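Local coordinates for nudix Hydrolase, RenU (Mycolicibacterium smegmatis, PDB 6UUF), which is a Nudix hydrolase, probably cleaving NADH or related nucleoside diphosphate-linked substrates with the help of magnesium, at residues W8-N13 / A98-T103; H21-L26 / W105-V110; L40-A45 / R124-L129; W47-G52 / P141-F146; V88-V93 / T109-A114. The protein carries 3 engineered substitutions. One frame throughout, in Å; residues are numbered along the deposited sequence.

Contact 1: residues W8-N13 / A98-T103; sequences WVMSEN and AGIGGT
Met10 and Ile100 meet where a single, isolated beta bridge, centred on Ser11 and Gly99, joins the end of the N-terminal strand 8-10 to the turn of the hairpin formed by strands 87-98 and 104-113. Two backbone bonds make the bridge: Ile100 N gives to Met10 O at 2.8 Å, and Glu12 N to Ala98 O at 2.9 Å. The side chains of Met10 and Ile100 run next to each other in the same direction. With chi1 at -70°, Ile100 CG1 sits beside its own backbone N, and CD1 beyond it presses on Met10 CG at 3.4 Å, closer than usual for two carbons. The same CD1 also rests against Ser11 O. Glu12 is drawn out beyond CG and lays its carboxylate carbon CD against Ala98 CB at 3.4 Å, a contact without a polar bond. Ser11 OG is hydrogen-bonded to Ala15 N, outside the bridge. Inside the hairpin turn, Gly99 N bonds Thr103 O, and Thr103 OG1, placed between its backbone N and carbonyl carbon (chi1 51°), gives to Ile100 O at 2.9 Å. An alanine in place of Thr103 would probably leave Ile100 O without this donor and the glycine-containing turn less firmly held. On the strand side, Val9 CG1 approaches that hydroxyl, ending 4.2 Å from Thr103 OG1.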
# COMPACT_ATOMS: atom_id res chain seq x y z
N TRP A 8 -0.28 14.18 14.50
CA TRP A 8 -1.45 13.36 14.73
C TRP A 8 -2.65 14.03 14.18
O TRP A 8 -2.74 15.25 14.18
CB TRP A 8 -1.68 13.15 16.24
CG TRP A 8 -0.55 12.46 16.91
CD1 TRP A 8 0.39 13.01 17.75
CD2 TRP A 8 -0.23 11.08 16.79
NE1 TRP A 8 1.28 12.03 18.16
CE2 TRP A 8 0.91 10.84 17.59
CE3 TRP A 8 -0.81 10.02 16.10
CZ2 TRP A 8 1.49 9.60 17.69
CZ3 TRP A 8 -0.22 8.77 16.19
CH2 TRP A 8 0.91 8.57 16.98
N VAL A 9 -3.57 13.23 13.70
CA VAL A 9 -4.96 13.66 13.56
C VAL A 9 -5.81 12.86 14.56
O VAL A 9 -5.69 11.62 14.65
CB VAL A 9 -5.43 13.42 12.14
CG1 VAL A 9 -6.92 13.78 11.96
CG2 VAL A 9 -4.52 14.19 11.18
N MET A 10 -6.63 13.56 15.32
CA MET A 10 -7.58 12.91 16.25
C MET A 10 -8.96 12.72 15.61
O MET A 10 -9.58 13.69 15.21
CB MET A 10 -7.75 13.74 17.53
CG MET A 10 -8.66 13.08 18.58
SD MET A 10 -8.03 11.56 19.32
CE MET A 10 -6.31 12.03 19.56
N SER A 11 -9.47 11.50 15.60
CA SER A 11 -10.82 11.27 15.05
C SER A 11 -11.95 11.79 15.93
O SER A 11 -11.77 12.03 17.14
CB SER A 11 -11.08 9.77 14.83
OG SER A 11 -11.24 9.03 16.03
N GLU A 12 -13.12 11.92 15.32
CA GLU A 12 -14.38 12.07 16.04
C GLU A 12 -14.58 11.01 17.12
O GLU A 12 -14.90 11.37 18.23
CB GLU A 12 -15.56 12.05 15.06
CG GLU A 12 -15.67 13.30 14.21
CD GLU A 12 -16.92 13.31 13.32
OE1 GLU A 12 -17.52 12.22 13.12
OE2 GLU A 12 -17.29 14.40 12.82
N ASN A 13 -14.33 9.74 16.83
CA ASN A 13 -14.45 8.69 17.87
C ASN A 13 -13.28 8.59 18.87
O ASN A 13 -13.22 7.66 19.67
CB ASN A 13 -14.74 7.32 17.21
CG ASN A 13 -16.15 7.24 16.63
OD1 ASN A 13 -16.93 8.20 16.71
ND2 ASN A 13 -16.49 6.09 16.05
N ALA A 98 -13.32 11.06 9.67
CA ALA A 98 -13.68 12.36 10.16
C ALA A 98 -12.81 12.67 11.39
O ALA A 98 -12.93 11.98 12.40
CB ALA A 98 -15.16 12.41 10.53
N GLY A 99 -11.92 13.65 11.26
CA GLY A 99 -11.12 14.17 12.36
C GLY A 99 -11.84 15.28 13.13
O GLY A 99 -12.84 15.84 12.66
N ILE A 100 -11.32 15.62 14.31
CA ILE A 100 -11.88 16.70 15.14
C ILE A 100 -11.48 18.03 14.52
O ILE A 100 -10.32 18.22 14.11
CB ILE A 100 -11.40 16.64 16.61
CG1 ILE A 100 -12.03 15.43 17.31
CG2 ILE A 100 -11.78 17.90 17.37
CD1 ILE A 100 -11.39 15.07 18.64
N GLY A 101 -12.44 18.94 14.45
CA GLY A 101 -12.19 20.31 14.00
C GLY A 101 -12.04 20.43 12.51
O GLY A 101 -11.09 21.07 12.02
N GLY A 102 -12.97 19.80 11.79
CA GLY A 102 -13.00 19.83 10.33
C GLY A 102 -12.05 18.87 9.64
O GLY A 102 -12.33 18.45 8.52
N THR A 103 -10.96 18.48 10.32
CA THR A 103 -9.83 17.82 9.66
C THR A 103 -10.13 16.36 9.29
O THR A 103 -11.12 15.77 9.72
CB THR A 103 -8.51 17.97 10.45
OG1 THR A 103 -8.69 17.58 11.82
CG2 THR A 103 -8.03 19.42 10.38

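Contact 2: residues H21-L26 / W105-V110; sequences HGAAGL and WTYTTV
Tyr107 and Trp105 reach across from one parallel strand to cover the glycines of the other, in the central sheet of the Nudix fold, where strands 23-31 and 104-113 run side by side at 17°. Tyr107 CG lies anti to the backbone N (chi1 -172°). The phenol slants over the neighbouring strand, its CD2 near Ala23 CB and its OH 3.2 Å from Gly25 CA. A CB at Gly25 would collide with that hydroxyl, consistent with a glycine here. An alanine in place of Tyr107 would probably open a gap beside Gly25 and take away this ring's contact with Ala23 CB, leaving that of Trp105. The indole CZ2 lies 4.1 Å from the same methyl, while Gly22 CA stands 3.6 Å above the indole plane, offset toward the rim, in a CH-pi contact. The Trp105 NE1 proton goes to Trp18 O.

The sheet's other surface carries Ala24, Leu26, Thr108 and Val110, packed toward helix 67-79. Here the side chains of Leu26 and Val110 cross, Leu26 CD1 3.8 Å from Val110 CG1. Four backbone bonds join the strands, from Ala23 N to Thr106 O through to Val110 N to Gly25 O. Ala23 O accepts from Thr108 N and also from a water at 2.9 Å, which is bonded in turn to Thr106 OG1 and Thr108 OG1. The chemistry thus differs between the faces: aromatic cover on the Tyr107 face; on the Thr108 face, apolar packing at the Leu26 end and, at the other, a water that ties two threonine hydroxyls to Ala23 O.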
# COMPACT_ATOMS: atom_id res chain seq x y z
N HIS A 21 -1.45 14.66 6.56
CA HIS A 21 -1.93 14.57 5.17
C HIS A 21 -2.33 13.14 4.81
O HIS A 21 -2.40 12.80 3.62
CB HIS A 21 -0.79 15.02 4.23
CG HIS A 21 -0.19 16.34 4.59
ND1 HIS A 21 -0.93 17.50 4.66
CD2 HIS A 21 1.09 16.70 4.84
CE1 HIS A 21 -0.14 18.51 4.97
NE2 HIS A 21 1.10 18.06 5.07
N GLY A 22 -2.54 12.29 5.82
CA GLY A 22 -2.86 10.92 5.58
C GLY A 22 -1.65 10.12 5.13
O GLY A 22 -0.47 10.57 5.20
N ALA A 23 -1.96 8.91 4.72
CA ALA A 23 -0.95 7.97 4.31
C ALA A 23 -1.36 7.37 2.98
O ALA A 23 -2.53 7.48 2.54
CB ALA A 23 -0.79 6.89 5.35
N ALA A 24 -0.38 6.73 2.36
CA ALA A 24 -0.57 6.08 1.06
C ALA A 24 0.24 4.80 0.99
O ALA A 24 1.34 4.72 1.53
CB ALA A 24 -0.12 7.01 -0.05
N GLY A 25 -0.31 3.80 0.30
CA GLY A 25 0.42 2.54 0.08
C GLY A 25 0.38 2.10 -1.36
O GLY A 25 -0.60 2.39 -2.07
N LEU A 26 1.43 1.38 -1.78
CA LEU A 26 1.53 0.86 -3.12
C LEU A 26 1.03 -0.56 -3.23
O LEU A 26 1.59 -1.45 -2.61
CB LEU A 26 2.96 0.91 -3.58
CG LEU A 26 3.12 0.90 -5.09
CD1 LEU A 26 2.48 2.09 -5.79
CD2 LEU A 26 4.62 0.85 -5.36
N TRP A 105 -8.45 12.39 7.83
CA TRP A 105 -7.37 11.47 7.63
C TRP A 105 -7.82 10.48 6.59
O TRP A 105 -8.92 9.94 6.67
CB TRP A 105 -7.03 10.75 8.93
CG TRP A 105 -5.77 10.04 8.84
CD1 TRP A 105 -4.53 10.54 9.08
CD2 TRP A 105 -5.58 8.69 8.44
NE1 TRP A 105 -3.58 9.57 8.92
CE2 TRP A 105 -4.20 8.42 8.52
CE3 TRP A 105 -6.46 7.67 8.08
CZ2 TRP A 105 -3.68 7.19 8.21
CZ3 TRP A 105 -5.94 6.46 7.77
CH2 TRP A 105 -4.54 6.22 7.84
N THR A 106 -6.95 10.19 5.64
CA THR A 106 -7.25 9.13 4.69
C THR A 106 -6.05 8.25 4.46
O THR A 106 -4.86 8.65 4.68
CB THR A 106 -7.62 9.76 3.33
OG1 THR A 106 -6.54 10.60 2.94
CG2 THR A 106 -8.88 10.56 3.41
N TYR A 107 -6.36 7.07 3.97
CA TYR A 107 -5.40 6.16 3.42
C TYR A 107 -5.77 5.97 1.96
O TYR A 107 -6.94 5.57 1.66
CB TYR A 107 -5.46 4.77 4.11
CG TYR A 107 -4.34 3.86 3.68
CD1 TYR A 107 -4.40 3.14 2.49
CD2 TYR A 107 -3.21 3.69 4.47
CE1 TYR A 107 -3.36 2.33 2.08
CE2 TYR A 107 -2.18 2.83 4.10
CZ TYR A 107 -2.26 2.17 2.91
OH TYR A 107 -1.23 1.36 2.55
N THR A 108 -4.77 6.12 1.10
CA THR A 108 -4.92 6.01 -0.33
C THR A 108 -4.07 4.88 -0.85
O THR A 108 -2.83 4.88 -0.72
CB THR A 108 -4.53 7.31 -1.03
OG1 THR A 108 -5.36 8.37 -0.59
CG2 THR A 108 -4.71 7.18 -2.54
N THR A 109 -4.73 3.93 -1.50
CA THR A 109 -4.06 2.83 -2.17
C THR A 109 -3.75 3.25 -3.60
O THR A 109 -4.64 3.70 -4.35
CB THR A 109 -4.92 1.53 -2.16
OG1 THR A 109 -5.11 1.11 -0.81
CG2 THR A 109 -4.22 0.42 -2.92
N VAL A 110 -2.49 3.10 -3.96
CA VAL A 110 -2.03 3.48 -5.26
C VAL A 110 -1.72 2.16 -5.96
O VAL A 110 -0.78 1.44 -5.58
CB VAL A 110 -0.79 4.40 -5.11
CG1 VAL A 110 -0.18 4.78 -6.46
CG2 VAL A 110 -1.18 5.68 -4.37
O HOH W 1 -4.27 9.55 1.62

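Contact 3: residues L40-A45 / R124-L129; sequences LLQHRA and RESAEL
Gln42 reaches across to Leu129, Ser126 and Glu125 where strand 37-44 pairs antiparallel with strand 126-133 of the Nudix fold. Its CB rests on Leu129 CD2 at 3.9 Å. CG, anti to the backbone N (chi1 -170°), lies near both Ser126 OG and Glu128 O, and an extended chain carries CD on toward the carboxylate of Glu125. At the tip the two branches fare differently. NE2 gives a straight bond to Ser126 OG at 2.9 Å, with the oxygen close to the amide plane, and a weak, long one to Glu125 OE1 at 3.4 Å. OE1 faces Glu125 OE2, an acceptor opposite an acceptor that forms no bond. The amide and carboxylate planes stand nearly perpendicular, 85° apart. Ser126 OG is fixed further by Ala78 O, so the serine relays the glutamine amide to the end of helix 67-79. Arg44 NH1 lies 3.6 Å from Glu125 OE2, but the oxygen is well out of the guanidinium plane, leaving attraction between charges alone.

Backbone bonds from His43 N to Glu128 O (2.8 Å) and from Ala45 N to Glu125 O (3.1 Å) hold the chains through the corner at Ala127. On one face of the pair, Gln42 and Leu129 pack against Ala78, probably an engineered alanine, and Ala79 of the Nudix helix 67-79; on the other, His43 and Glu128 touch Trp54 of strand 54-60.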
# COMPACT_ATOMS: atom_id res chain seq x y z
N LEU A 40 2.71 -7.41 -4.46
CA LEU A 40 3.87 -7.40 -3.59
C LEU A 40 3.41 -7.03 -2.23
O LEU A 40 2.92 -5.94 -2.05
CB LEU A 40 4.92 -6.42 -4.10
CG LEU A 40 6.10 -6.27 -3.14
CD1 LEU A 40 6.86 -7.58 -3.10
CD2 LEU A 40 7.00 -5.13 -3.55
N LEU A 41 3.57 -7.90 -1.24
CA LEU A 41 3.16 -7.53 0.10
C LEU A 41 4.34 -7.51 1.04
O LEU A 41 5.34 -8.20 0.85
CB LEU A 41 2.08 -8.45 0.67
CG LEU A 41 0.83 -8.62 -0.17
CD1 LEU A 41 -0.13 -9.65 0.42
CD2 LEU A 41 0.17 -7.28 -0.30
N GLN A 42 4.15 -6.73 2.09
CA GLN A 42 5.10 -6.52 3.13
C GLN A 42 4.60 -7.17 4.43
O GLN A 42 3.47 -6.92 4.86
CB GLN A 42 5.30 -5.03 3.35
CG GLN A 42 6.45 -4.70 4.26
CD GLN A 42 6.43 -3.25 4.64
OE1 GLN A 42 5.40 -2.73 5.07
NE2 GLN A 42 7.58 -2.59 4.52
N HIS A 43 5.46 -8.01 5.01
CA HIS A 43 5.23 -8.62 6.32
C HIS A 43 5.78 -7.67 7.37
O HIS A 43 6.97 -7.33 7.36
CB HIS A 43 5.95 -9.93 6.42
CG HIS A 43 5.62 -10.71 7.65
ND1 HIS A 43 4.32 -10.98 8.04
CD2 HIS A 43 6.42 -11.30 8.58
CE1 HIS A 43 4.34 -11.69 9.16
NE2 HIS A 43 5.59 -11.90 9.50
N ARG A 44 4.93 -7.25 8.30
CA ARG A 44 5.30 -6.14 9.16
C ARG A 44 6.13 -6.73 10.32
O ARG A 44 5.71 -7.72 10.95
CB ARG A 44 4.05 -5.39 9.63
CG ARG A 44 3.02 -5.09 8.52
CD ARG A 44 3.26 -3.83 7.72
NE ARG A 44 2.26 -2.82 8.08
CZ ARG A 44 2.43 -1.83 8.96
NH1 ARG A 44 3.59 -1.65 9.61
NH2 ARG A 44 1.41 -1.01 9.19
N ALA A 45 7.32 -6.18 10.54
CA ALA A 45 8.16 -6.60 11.68
C ALA A 45 7.38 -6.36 12.99
O ALA A 45 6.81 -5.29 13.12
CB ALA A 45 9.48 -5.83 11.69
N ARG A 124 14.01 -1.06 6.55
CA ARG A 124 12.96 -0.48 7.39
C ARG A 124 12.17 -1.60 8.13
O ARG A 124 12.81 -2.50 8.71
CB ARG A 124 12.07 0.47 6.56
CG ARG A 124 12.79 1.71 6.02
CD ARG A 124 12.58 2.91 6.93
NE ARG A 124 13.10 4.16 6.38
CZ ARG A 124 12.88 5.37 6.89
NH1 ARG A 124 12.12 5.55 7.98
NH2 ARG A 124 13.41 6.44 6.30
N GLU A 125 10.83 -1.60 8.06
CA GLU A 125 10.00 -2.62 8.75
C GLU A 125 9.74 -3.88 7.89
O GLU A 125 8.90 -4.74 8.26
CB GLU A 125 8.67 -2.06 9.34
CG GLU A 125 8.27 -0.64 9.00
CD GLU A 125 7.60 -0.51 7.65
OE1 GLU A 125 8.29 -0.09 6.69
OE2 GLU A 125 6.39 -0.81 7.58
N SER A 126 10.44 -4.00 6.76
CA SER A 126 10.30 -5.15 5.87
C SER A 126 11.00 -6.33 6.51
O SER A 126 12.24 -6.47 6.44
CB SER A 126 10.86 -4.85 4.47
OG SER A 126 10.20 -3.72 3.92
N ALA A 127 10.19 -7.11 7.22
CA ALA A 127 10.62 -8.38 7.78
C ALA A 127 10.75 -9.36 6.62
O ALA A 127 11.71 -10.13 6.53
CB ALA A 127 9.62 -8.89 8.81
N GLU A 128 9.75 -9.30 5.74
CA GLU A 128 9.81 -9.94 4.45
C GLU A 128 8.93 -9.11 3.46
O GLU A 128 8.02 -8.35 3.84
CB GLU A 128 9.35 -11.42 4.56
CG GLU A 128 9.71 -12.32 3.37
CD GLU A 128 8.86 -13.59 3.26
OE1 GLU A 128 8.36 -14.09 4.29
OE2 GLU A 128 8.70 -14.10 2.13
N LEU A 129 9.31 -9.20 2.20
CA LEU A 129 8.47 -8.84 1.09
C LEU A 129 8.26 -10.08 0.27
O LEU A 129 9.19 -10.85 0.02
CB LEU A 129 9.15 -7.80 0.25
CG LEU A 129 9.26 -6.46 0.94
CD1 LEU A 129 10.55 -5.80 0.48
CD2 LEU A 129 7.99 -5.67 0.63

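Contact 4: residues W47-G52 / P141-F146; sequences WSHQGG and PLHPGF
Gln50 and His143 form the close part of a surface contact between a type II beta turn, Ser48 to Gly51, and the start of helix 144-158. Gln50 CB comes within 3.4 Å of His143 CD2, and the two side chains cross at about a right angle, the amide and ring planes 66° apart. Gln50 and Pro144 reach toward each other tip to tip, Gln50 CG 3.7 Å from Pro144 CD; the bend at chi2 (80°) sets the glutamine CD near the same ring, with OE1 by Pro144 CG. Pro144 CD in turn covers one face of the imidazole of its neighbour, His143.

Elsewhere the fit is loose. The rings of His49 and His143 meet rim to rim, with His49 ND1 3.9 Å from His143 NE2 and the planes inclined by 29°. Gly52 O only brushes Pro141 CG at 4.2 Å. His49, Gln50, Pro141 and Pro144 are largely exposed to solvent.

His143 is the N-cap residue of the helix, and its ND1 accepts a weak bond from Gly145 N. No hydrogen bond crosses between the turn and the helix start, although both carry polar side chains; the contact rests on van der Waals packing of methylenes against rings, so nothing directional fixes the turn against the helix start across this contact.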
# COMPACT_ATOMS: atom_id res chain seq x y z
N TRP A 47 8.07 -5.24 15.95
CA TRP A 47 8.30 -3.90 16.52
C TRP A 47 7.57 -2.74 15.86
O TRP A 47 7.53 -1.67 16.45
CB TRP A 47 9.80 -3.55 16.65
CG TRP A 47 10.66 -3.60 15.41
CD1 TRP A 47 11.56 -4.58 15.10
CD2 TRP A 47 10.75 -2.62 14.35
NE1 TRP A 47 12.18 -4.29 13.91
CE2 TRP A 47 11.71 -3.10 13.42
CE3 TRP A 47 10.10 -1.40 14.09
CZ2 TRP A 47 12.05 -2.40 12.23
CZ3 TRP A 47 10.43 -0.69 12.89
CH2 TRP A 47 11.41 -1.20 11.99
N SER A 48 7.05 -2.91 14.63
CA SER A 48 6.28 -1.87 13.92
C SER A 48 4.77 -2.02 14.13
O SER A 48 4.29 -3.05 14.68
CB SER A 48 6.62 -1.84 12.41
OG SER A 48 6.02 -2.92 11.69
N HIS A 49 4.04 -0.98 13.69
CA HIS A 49 2.56 -0.91 13.77
C HIS A 49 1.92 -2.13 13.11
O HIS A 49 2.05 -2.35 11.89
CB HIS A 49 2.02 0.41 13.15
CG HIS A 49 0.56 0.66 13.39
ND1 HIS A 49 -0.42 0.26 12.50
CD2 HIS A 49 -0.08 1.30 14.40
CE1 HIS A 49 -1.61 0.62 12.97
NE2 HIS A 49 -1.43 1.24 14.13
N GLN A 50 1.24 -2.93 13.92
CA GLN A 50 0.58 -4.13 13.48
C GLN A 50 1.60 -5.15 12.91
O GLN A 50 1.38 -5.78 11.88
CB GLN A 50 -0.52 -3.75 12.47
CG GLN A 50 -1.83 -4.48 12.67
CD GLN A 50 -2.67 -3.88 13.78
OE1 GLN A 50 -3.38 -2.89 13.57
NE2 GLN A 50 -2.59 -4.46 14.96
N GLY A 51 2.73 -5.28 13.62
CA GLY A 51 3.75 -6.29 13.31
C GLY A 51 3.21 -7.71 13.43
O GLY A 51 2.42 -7.99 14.33
N GLY A 52 3.63 -8.60 12.52
CA GLY A 52 3.05 -9.94 12.37
C GLY A 52 2.01 -10.07 11.25
O GLY A 52 1.60 -11.18 10.89
N PRO A 141 -2.59 -13.64 7.07
CA PRO A 141 -2.99 -12.77 8.18
C PRO A 141 -2.74 -11.33 7.80
O PRO A 141 -1.59 -10.88 7.77
CB PRO A 141 -2.08 -13.23 9.35
CG PRO A 141 -0.87 -13.82 8.68
CD PRO A 141 -1.29 -14.32 7.34
N LEU A 142 -3.79 -10.63 7.43
CA LEU A 142 -3.67 -9.30 6.85
C LEU A 142 -3.80 -8.25 7.93
O LEU A 142 -4.51 -8.43 8.93
CB LEU A 142 -4.75 -9.07 5.78
CG LEU A 142 -4.69 -9.93 4.51
CD1 LEU A 142 -5.78 -9.54 3.53
CD2 LEU A 142 -3.32 -9.85 3.85
N HIS A 143 -3.11 -7.12 7.70
CA HIS A 143 -3.37 -5.92 8.49
C HIS A 143 -4.90 -5.66 8.46
O HIS A 143 -5.49 -5.66 7.39
CB HIS A 143 -2.59 -4.75 7.89
CG HIS A 143 -2.74 -3.48 8.67
ND1 HIS A 143 -3.91 -2.75 8.68
CD2 HIS A 143 -1.89 -2.85 9.51
CE1 HIS A 143 -3.77 -1.71 9.47
NE2 HIS A 143 -2.56 -1.75 10.00
N PRO A 144 -5.56 -5.48 9.61
CA PRO A 144 -7.04 -5.41 9.60
C PRO A 144 -7.64 -4.30 8.76
O PRO A 144 -8.77 -4.44 8.33
CB PRO A 144 -7.41 -5.20 11.08
CG PRO A 144 -6.14 -4.81 11.77
CD PRO A 144 -5.03 -5.48 10.99
N GLY A 145 -6.94 -3.16 8.64
CA GLY A 145 -7.29 -2.07 7.69
C GLY A 145 -7.23 -2.47 6.22
O GLY A 145 -8.17 -2.26 5.46
N PHE A 146 -6.14 -3.10 5.85
CA PHE A 146 -6.01 -3.67 4.53
C PHE A 146 -7.06 -4.74 4.24
O PHE A 146 -7.71 -4.71 3.22
CB PHE A 146 -4.61 -4.26 4.40
CG PHE A 146 -4.33 -4.79 3.08
CD1 PHE A 146 -4.52 -4.00 1.95
CD2 PHE A 146 -3.87 -6.09 2.93
CE1 PHE A 146 -4.21 -4.49 0.69
CE2 PHE A 146 -3.56 -6.59 1.66
CZ PHE A 146 -3.74 -5.79 0.53

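Contact 5: residues V88-V93 / T109-A114; sequences VRTTVV and TVIADA
Val92 and Thr109 form a regular antiparallel hydrogen-bonded pair, with Val92 N to Thr109 O and Thr109 N to Val92 O both 2.8 Å, before the pairing is interrupted by a classic beta bulge in which Arg89 and Thr90 both face Ile111. Ile111 O takes a good bond from Arg89 N at 2.8 Å and a weak, long one from Thr90 N, while Ile111 N returns to Thr90 O.

The bulge turns Arg89 toward the partner strand. Its chain folds back, with chi1 at -57° and further bends at chi2 and chi3, and CD passes 3.4 Å from Asp113 OD2. NH1 then makes a salt bridge to that oxygen at 2.7 Å, on its syn side and close to the guanidinium plane, although the guanidinium and carboxylate planes stand 78° apart. One nitrogen and one oxygen thus carry the pairing. Asp113 OD1 pairs with Arg29, so the carboxylate lies between two arginines and probably offsets their mutual repulsion; Arg89 NH1 also bonds Pro161 O.

Apolar groups pack on both faces of the strand pair. Val88 CG1 lies 3.7 Å from Val110 CG1, and Thr91 CG2 lies beside Val110 CG2, on the surface turned to helix 67-79. On the other, Ile111 CD1 touches both Val92 CG2 (4.1 Å) and Thr90 CG2 (4.2 Å), with Val156 of helix 144-158 against Val92 and Ile111. A bulged hairpin covered by a helix on either side fits the alpha-beta-alpha sandwich of the Nudix fold.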
# COMPACT_ATOMS: atom_id res chain seq x y z
N VAL A 88 2.35 3.72 -12.48
CA VAL A 88 1.23 3.98 -11.59
C VAL A 88 -0.04 3.99 -12.43
O VAL A 88 -0.08 4.64 -13.49
CB VAL A 88 1.40 5.30 -10.82
CG1 VAL A 88 0.12 5.66 -10.06
CG2 VAL A 88 2.59 5.23 -9.87
N ARG A 89 -1.06 3.29 -11.98
CA ARG A 89 -2.32 3.16 -12.74
C ARG A 89 -3.39 4.10 -12.17
O ARG A 89 -3.80 5.03 -12.84
CB ARG A 89 -2.81 1.73 -12.72
CG ARG A 89 -1.81 0.71 -13.25
CD ARG A 89 -1.42 0.95 -14.70
NE ARG A 89 -2.60 1.03 -15.57
CZ ARG A 89 -3.27 -0.01 -16.05
NH1 ARG A 89 -2.92 -1.26 -15.74
NH2 ARG A 89 -4.31 0.20 -16.82
N THR A 90 -3.79 3.91 -10.94
CA THR A 90 -4.77 4.82 -10.35
C THR A 90 -4.64 4.84 -8.82
O THR A 90 -3.76 4.18 -8.27
CB THR A 90 -6.23 4.40 -10.80
OG1 THR A 90 -7.18 5.43 -10.49
CG2 THR A 90 -6.66 3.14 -10.12
N THR A 91 -5.47 5.65 -8.15
CA THR A 91 -5.52 5.73 -6.70
C THR A 91 -6.94 5.41 -6.26
O THR A 91 -7.89 5.81 -6.93
CB THR A 91 -5.18 7.14 -6.21
OG1 THR A 91 -6.18 8.04 -6.69
CG2 THR A 91 -3.80 7.59 -6.74
N VAL A 92 -7.08 4.70 -5.16
CA VAL A 92 -8.37 4.43 -4.47
C VAL A 92 -8.28 4.82 -2.97
O VAL A 92 -7.41 4.33 -2.22
CB VAL A 92 -8.70 2.94 -4.52
CG1 VAL A 92 -10.14 2.70 -4.07
CG2 VAL A 92 -8.49 2.40 -5.93
N VAL A 93 -9.19 5.68 -2.54
CA VAL A 93 -9.28 6.04 -1.14
C VAL A 93 -9.92 4.84 -0.44
O VAL A 93 -11.10 4.59 -0.63
CB VAL A 93 -10.11 7.31 -0.93
CG1 VAL A 93 -10.19 7.66 0.54
CG2 VAL A 93 -9.47 8.47 -1.65
N THR A 109 -4.73 3.93 -1.50
CA THR A 109 -4.06 2.83 -2.17
C THR A 109 -3.75 3.25 -3.60
O THR A 109 -4.64 3.70 -4.35
CB THR A 109 -4.92 1.53 -2.16
OG1 THR A 109 -5.11 1.11 -0.81
CG2 THR A 109 -4.22 0.42 -2.92
N VAL A 110 -2.49 3.10 -3.96
CA VAL A 110 -2.03 3.48 -5.26
C VAL A 110 -1.72 2.16 -5.96
O VAL A 110 -0.78 1.44 -5.58
CB VAL A 110 -0.79 4.40 -5.11
CG1 VAL A 110 -0.18 4.78 -6.46
CG2 VAL A 110 -1.18 5.68 -4.37
N ILE A 111 -2.52 1.85 -6.98
CA ILE A 111 -2.35 0.65 -7.79
C ILE A 111 -1.28 0.89 -8.87
O ILE A 111 -1.36 1.86 -9.61
CB ILE A 111 -3.69 0.27 -8.47
CG1 ILE A 111 -4.79 0.12 -7.37
CG2 ILE A 111 -3.52 -0.96 -9.33
CD1 ILE A 111 -6.15 -0.33 -7.85
N ALA A 112 -0.33 0.00 -9.00
CA ALA A 112 0.69 0.15 -10.02
C ALA A 112 1.05 -1.20 -10.58
O ALA A 112 0.77 -2.23 -9.93
CB ALA A 112 1.94 0.83 -9.47
N ASP A 113 1.64 -1.20 -11.79
CA ASP A 113 2.10 -2.40 -12.49
C ASP A 113 3.63 -2.43 -12.73
O ASP A 113 4.26 -1.42 -13.01
CB ASP A 113 1.47 -2.48 -13.84
CG ASP A 113 -0.04 -2.59 -13.79
OD1 ASP A 113 -0.65 -2.82 -12.74
OD2 ASP A 113 -0.64 -2.40 -14.86
N ALA A 114 4.21 -3.61 -12.62
CA ALA A 114 5.55 -3.88 -13.12
C ALA A 114 5.46 -4.96 -14.22
O ALA A 114 4.47 -5.73 -14.30
CB ALA A 114 6.41 -4.40 -11.99

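Contacts 2 and 5 share Thr109 and Val110 on strand 104-113, with centres 11 Å apart, and meet where Thr108 CG2 lies 3.7 Å from Thr91 CB. Contacts 3 and 4 form a second group, their centres 10 Å apart, across the chain's centre from contact 5 and joined by a probable hydrogen bond from Gly52 N to Arg44 O. Contacts 2, 3 and 5 pack against helix 67-79, the Nudix helix, whose metal-binding glutamates in this family are here partly replaced by alanines, probably the engineered substitutions, so this form is unlikely to bind metal normally. Contact 1 is peripheral, its centre about 23 Å from the chain's centre and about 29 Å from contact 3's centre, but touches contact 2 through Val9 and Trp105.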